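PDB 4XCV: NADP-dependent 2-hydroxyacid dehydrogenase from Rhizobium etli, which probably catalyses the NADPH-dependent interconversion of 2-oxoacids and D-2-hydroxyacids, and binds NADPH. Local coordinates for residues G152-A155 / V156-K160; D212-L215 / F216-R220. One frame throughout, in Å; residues are numbered along the deposited sequence.

Interactions 1 and 2 both belong to the NAD-binding domain, a Rossmann-type fold built round a parallel seven-stranded sheet, and both are local contacts made within one short run of chain. Interaction 1 comes first, on helix 150-162 of the beta-alpha-beta unit formed with strands 142-146 and 165-169. Interaction 2 follows on the short helix 213-216 and the turn after it, between strands 196-199 and 229-232. Their centres lie 23 Å apart and their nearest atoms about 13 Å. Gly152 lies about 5 Å from the bound NADPH, consistent with a glycine-rich dinucleotide-binding turn, whereas interaction 2 packs a connection farther off, its Leu215 side chain about 10 Å from the cofactor.

Interaction 1: G152-A155 / V156-K160; sequences GQDA and VAKLK
Helix 150-162 is the crossover helix of a Rossmann beta-alpha-beta unit, and a salt bridge one turn apart, Asp154 to Lys158, ties its side that faces helix 100-116. Lys158 NZ donates to Asp154 OD2 at 2.8 Å, using the syn lone pair of that oxygen. Asp154 CG stands anti to its backbone N (chi1 -162°), which turns the carboxylate toward the Lys158 ammonium, while the lysine chain, extended beyond CG, passes over Asp154 O with Lys158 CG 3.7 Å from it. A water bridges the pair, donating to Asp154 OD1 at 2.7 Å and accepting from Lys158 NZ. Ser104 also bonds OD2, so two partners grip this oxygen. A methionine in place of Lys158 would probably leave OD2 without its cationic mate and the water without its second partner. On the side of the helix facing the sheet, Val156 and Leu159 pack on Val166. Gly152, probably the last glycine of the GxGxxG pattern, lies near NADPH; its carbonyl O accepts from Val156 N at 2.9 Å. Leu159 N donates to Ala155 O with an N-H...O angle of 168°, and Leu159 CG rests 3.2 Å from that same oxygen.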
loop_
_atom_site.group_PDB
_atom_site.type_symbol
_atom_site.label_atom_id
_atom_site.label_comp_id
_atom_site.label_asym_id
_atom_site.label_seq_id
_atom_site.Cartn_x
_atom_site.Cartn_y
_atom_site.Cartn_z
ATOM N N GLY A 152 10.351 -8.211 -9.838
ATOM C CA GLY A 152 9.878 -9.112 -8.816
ATOM C C GLY A 152 10.700 -9.067 -7.566
ATOM O O GLY A 152 10.143 -9.193 -6.477
ATOM N N GLN A 153 12.006 -8.914 -7.664
ATOM C CA GLN A 153 12.783 -8.887 -6.431
ATOM C C GLN A 153 12.542 -7.647 -5.600
ATOM O O GLN A 153 12.629 -7.701 -4.375
ATOM C CB GLN A 153 14.255 -9.097 -6.713
ATOM C CG GLN A 153 14.556 -10.500 -7.198
ATOM C CD GLN A 153 16.029 -10.683 -7.494
ATOM O OE1 GLN A 153 16.428 -11.127 -8.592
ATOM N NE2 GLN A 153 16.836 -10.381 -6.520
ATOM N N ASP A 154 12.242 -6.510 -6.235
ATOM C CA ASP A 154 11.878 -5.342 -5.470
ATOM C C ASP A 154 10.522 -5.471 -4.804
ATOM O O ASP A 154 10.345 -5.083 -3.648
ATOM C CB ASP A 154 11.944 -4.096 -6.353
ATOM C CG ASP A 154 12.015 -2.828 -5.537
ATOM O OD1 ASP A 154 13.078 -2.623 -4.881
ATOM O OD2 ASP A 154 11.109 -1.995 -5.499
ATOM N N ALA A 155 9.552 -6.028 -5.525
ATOM C CA ALA A 155 8.225 -6.260 -4.961
ATOM C C ALA A 155 8.292 -7.181 -3.789
ATOM O O ALA A 155 7.639 -6.949 -2.755
ATOM C CB ALA A 155 7.287 -6.771 -6.052
ATOM N N VAL A 156 9.020 -8.287 -3.918
ATOM C CA VAL A 156 9.164 -9.223 -2.796
ATOM C C VAL A 156 9.661 -8.510 -1.555
ATOM O O VAL A 156 9.118 -8.717 -0.469
ATOM C CB VAL A 156 10.101 -10.381 -3.175
ATOM C CG1 VAL A 156 10.625 -11.144 -1.933
ATOM C CG2 VAL A 156 9.448 -11.334 -4.166
ATOM N N ALA A 157 10.724 -7.724 -1.684
ATOM C CA ALA A 157 11.332 -7.066 -0.544
ATOM C C ALA A 157 10.317 -6.179 0.172
ATOM O O ALA A 157 10.232 -6.174 1.432
ATOM C CB ALA A 157 12.557 -6.283 -0.947
ATOM N N LYS A 158 9.541 -5.424 -0.598
ATOM C CA LYS A 158 8.618 -4.449 -0.007
ATOM C C LYS A 158 7.367 -5.104 0.562
ATOM O O LYS A 158 6.898 -4.706 1.648
ATOM C CB LYS A 158 8.335 -3.345 -0.989
ATOM C CG LYS A 158 9.597 -2.481 -1.131
ATOM C CD LYS A 158 9.562 -1.630 -2.340
ATOM C CE LYS A 158 10.736 -0.701 -2.321
ATOM N NZ LYS A 158 10.810 0.023 -3.598
ATOM N N LEU A 159 6.887 -6.154 -0.117
ATOM C CA LEU A 159 5.784 -6.931 0.447
ATOM C C LEU A 159 6.168 -7.554 1.790
ATOM O O LEU A 159 5.344 -7.615 2.692
ATOM C CB LEU A 159 5.366 -8.028 -0.547
ATOM C CG LEU A 159 4.628 -7.532 -1.782
ATOM C CD1 LEU A 159 4.626 -8.627 -2.839
ATOM C CD2 LEU A 159 3.196 -7.138 -1.454
ATOM N N LYS A 160 7.390 -8.038 1.884
ATOM C CA LYS A 160 7.871 -8.633 3.141
ATOM C C LYS A 160 7.891 -7.617 4.245
ATOM O O LYS A 160 7.456 -7.901 5.357
ATOM C CB LYS A 160 9.262 -9.234 2.941
ATOM C CG LYS A 160 9.240 -10.592 2.303
ATOM C CD LYS A 160 8.743 -11.669 3.241
ATOM C CE LYS A 160 9.851 -12.093 4.223
ATOM N NZ LYS A 160 9.249 -12.779 5.402
HETATM O O HOH W 1 13.993 -0.182 -4.340
#

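Interaction 2: D212-L215 / F216-R220; sequences DSEL and FKKLR
Phe216 closes the first turn of a capped helix with its backbone N-H and lays its ring over the same carbonyl, that of Asp212. Phe216 N donates to Asp212 O at 3.0 Å, and the side chain then returns to the same oxygen. From Phe216 CB, which lies 3.8 Å from Ser213 O, the first torsion sets CG beside the backbone N (chi1 -59°). This brings the ring to Asp212, whose O sits 3.2 Å over one face, offset toward the rim and nearest Phe216 CD2. Phe216 CD1 meets Leu215 CD2 at 3.8 Å, and CE1 approaches the same methyl. CE2 remains near Asp212 O, while Phe216 CZ at the far end comes to 4.1 Å from Asp212 N. Beyond this turn the ring meets Phe230, with planes at about 55°, and packs on Ile244 and Ala247 of helix 241-250.

The start of the helix is fixed by Asp212 at the N-cap: Leu215 N donates to Asp212 OD1 at 3.1 Å with an N-H...O angle of 164°. The chain leaves the helix through a type I turn from Phe216 to Leu219, and Lys218 N donates to Leu215 O. Glu214 and Lys218 run side by side, and Lys218 NZ meets Glu214 OE2 at 3.3 Å, on its anti side and tilted out of the carboxylate plane, a long salt bridge; the ammonium has a second carboxylate in Asp188 of helix 187-192. The contact thus combines three kinds of chemistry: apolar Leu215 and Phe216 are buried, the cap carboxylate takes up an amide N-H of the first turn, and Lys218, paired with both Glu214 and Asp188, is likely to have its positive charge stabilised by them.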
loop_
_atom_site.group_PDB
_atom_site.type_symbol
_atom_site.label_atom_id
_atom_site.label_comp_id
_atom_site.label_asym_id
_atom_site.label_seq_id
_atom_site.Cartn_x
_atom_site.Cartn_y
_atom_site.Cartn_z
ATOM N N ASP A 212 -4.498 -19.050 -16.986
ATOM C CA ASP A 212 -5.732 -19.575 -17.524
ATOM C C ASP A 212 -6.543 -20.277 -16.457
ATOM O O ASP A 212 -6.181 -20.340 -15.299
ATOM C CB ASP A 212 -5.467 -20.467 -18.746
ATOM C CG ASP A 212 -4.674 -21.714 -18.432
ATOM O OD1 ASP A 212 -4.414 -22.001 -17.250
ATOM O OD2 ASP A 212 -4.277 -22.417 -19.429
ATOM N N SER A 213 -7.705 -20.779 -16.869
ATOM C CA SER A 213 -8.594 -21.481 -15.944
ATOM C C SER A 213 -7.899 -22.554 -15.126
ATOM O O SER A 213 -8.093 -22.639 -13.941
ATOM C CB SER A 213 -9.791 -22.116 -16.688
ATOM O OG SER A 213 -10.631 -21.138 -17.282
ATOM N N GLU A 214 -7.109 -23.387 -15.781
ATOM C CA GLU A 214 -6.428 -24.469 -15.090
ATOM C C GLU A 214 -5.479 -23.930 -13.992
ATOM O O GLU A 214 -5.411 -24.489 -12.881
ATOM C CB GLU A 214 -5.596 -25.260 -16.097
ATOM C CG GLU A 214 -4.882 -26.468 -15.508
ATOM C CD GLU A 214 -3.956 -27.183 -16.504
ATOM O OE1 GLU A 214 -4.169 -27.055 -17.735
ATOM O OE2 GLU A 214 -3.025 -27.908 -16.054
ATOM N N LEU A 215 -4.736 -22.869 -14.314
ATOM C CA LEU A 215 -3.843 -22.271 -13.328
ATOM C C LEU A 215 -4.636 -21.711 -12.138
ATOM O O LEU A 215 -4.280 -21.907 -10.987
ATOM C CB LEU A 215 -2.984 -21.204 -13.994
ATOM C CG LEU A 215 -1.984 -20.496 -13.091
ATOM C CD1 LEU A 215 -0.703 -20.198 -13.850
ATOM C CD2 LEU A 215 -2.549 -19.238 -12.476
ATOM N N PHE A 216 -5.735 -21.000 -12.408
ATOM C CA PHE A 216 -6.482 -20.373 -11.317
ATOM C C PHE A 216 -7.066 -21.392 -10.349
ATOM O O PHE A 216 -7.119 -21.161 -9.145
ATOM C CB PHE A 216 -7.613 -19.478 -11.835
ATOM C CG PHE A 216 -7.148 -18.355 -12.747
ATOM C CD1 PHE A 216 -6.005 -17.637 -12.484
ATOM C CD2 PHE A 216 -7.867 -18.049 -13.880
ATOM C CE1 PHE A 216 -5.595 -16.633 -13.335
ATOM C CE2 PHE A 216 -7.464 -17.059 -14.737
ATOM C CZ PHE A 216 -6.313 -16.345 -14.457
ATOM N N LYS A 217 -7.456 -22.542 -10.902
ATOM C CA LYS A 217 -7.982 -23.641 -10.070
ATOM C C LYS A 217 -6.928 -24.288 -9.185
ATOM O O LYS A 217 -7.296 -25.088 -8.302
ATOM C CB LYS A 217 -8.674 -24.690 -10.938
ATOM C CG LYS A 217 -10.009 -24.238 -11.511
ATOM C CD LYS A 217 -10.514 -25.227 -12.528
ATOM C CE LYS A 217 -11.547 -24.616 -13.442
ATOM N NZ LYS A 217 -12.589 -23.824 -12.744
ATOM N N LYS A 218 -5.636 -23.989 -9.416
ATOM C CA LYS A 218 -4.546 -24.527 -8.577
ATOM C C LYS A 218 -4.151 -23.621 -7.414
ATOM O O LYS A 218 -3.448 -24.047 -6.503
ATOM C CB LYS A 218 -3.336 -24.814 -9.445
ATOM C CG LYS A 218 -3.567 -26.021 -10.342
ATOM C CD LYS A 218 -2.363 -26.225 -11.234
ATOM C CE LYS A 218 -2.502 -27.375 -12.192
ATOM N NZ LYS A 218 -1.476 -27.132 -13.253
ATOM N N LEU A 219 -4.637 -22.390 -7.393
ATOM C CA LEU A 219 -4.317 -21.468 -6.301
ATOM C C LEU A 219 -4.956 -21.930 -5.014
ATOM O O LEU A 219 -5.938 -22.695 -5.016
ATOM C CB LEU A 219 -4.804 -20.061 -6.650
ATOM C CG LEU A 219 -3.975 -19.385 -7.744
ATOM C CD1 LEU A 219 -4.667 -18.124 -8.267
ATOM C CD2 LEU A 219 -2.574 -19.063 -7.263
ATOM N N ARG A 220 -4.414 -21.465 -3.898
ATOM C CA ARG A 220 -4.866 -21.929 -2.610
ATOM C C ARG A 220 -6.365 -21.596 -2.393
ATOM O O ARG A 220 -6.751 -20.412 -2.512
ATOM C CB ARG A 220 -3.992 -21.386 -1.485
ATOM C CG ARG A 220 -4.443 -21.922 -0.149
ATOM C CD ARG A 220 -3.349 -22.059 0.877
ATOM N NE ARG A 220 -2.751 -20.795 1.254
ATOM C CZ ARG A 220 -1.675 -20.705 2.022
ATOM N NH1 ARG A 220 -1.098 -21.823 2.482
ATOM N NH2 ARG A 220 -1.161 -19.522 2.337
HETATM O O HOH W 2 -10.816 -21.161 -13.175
#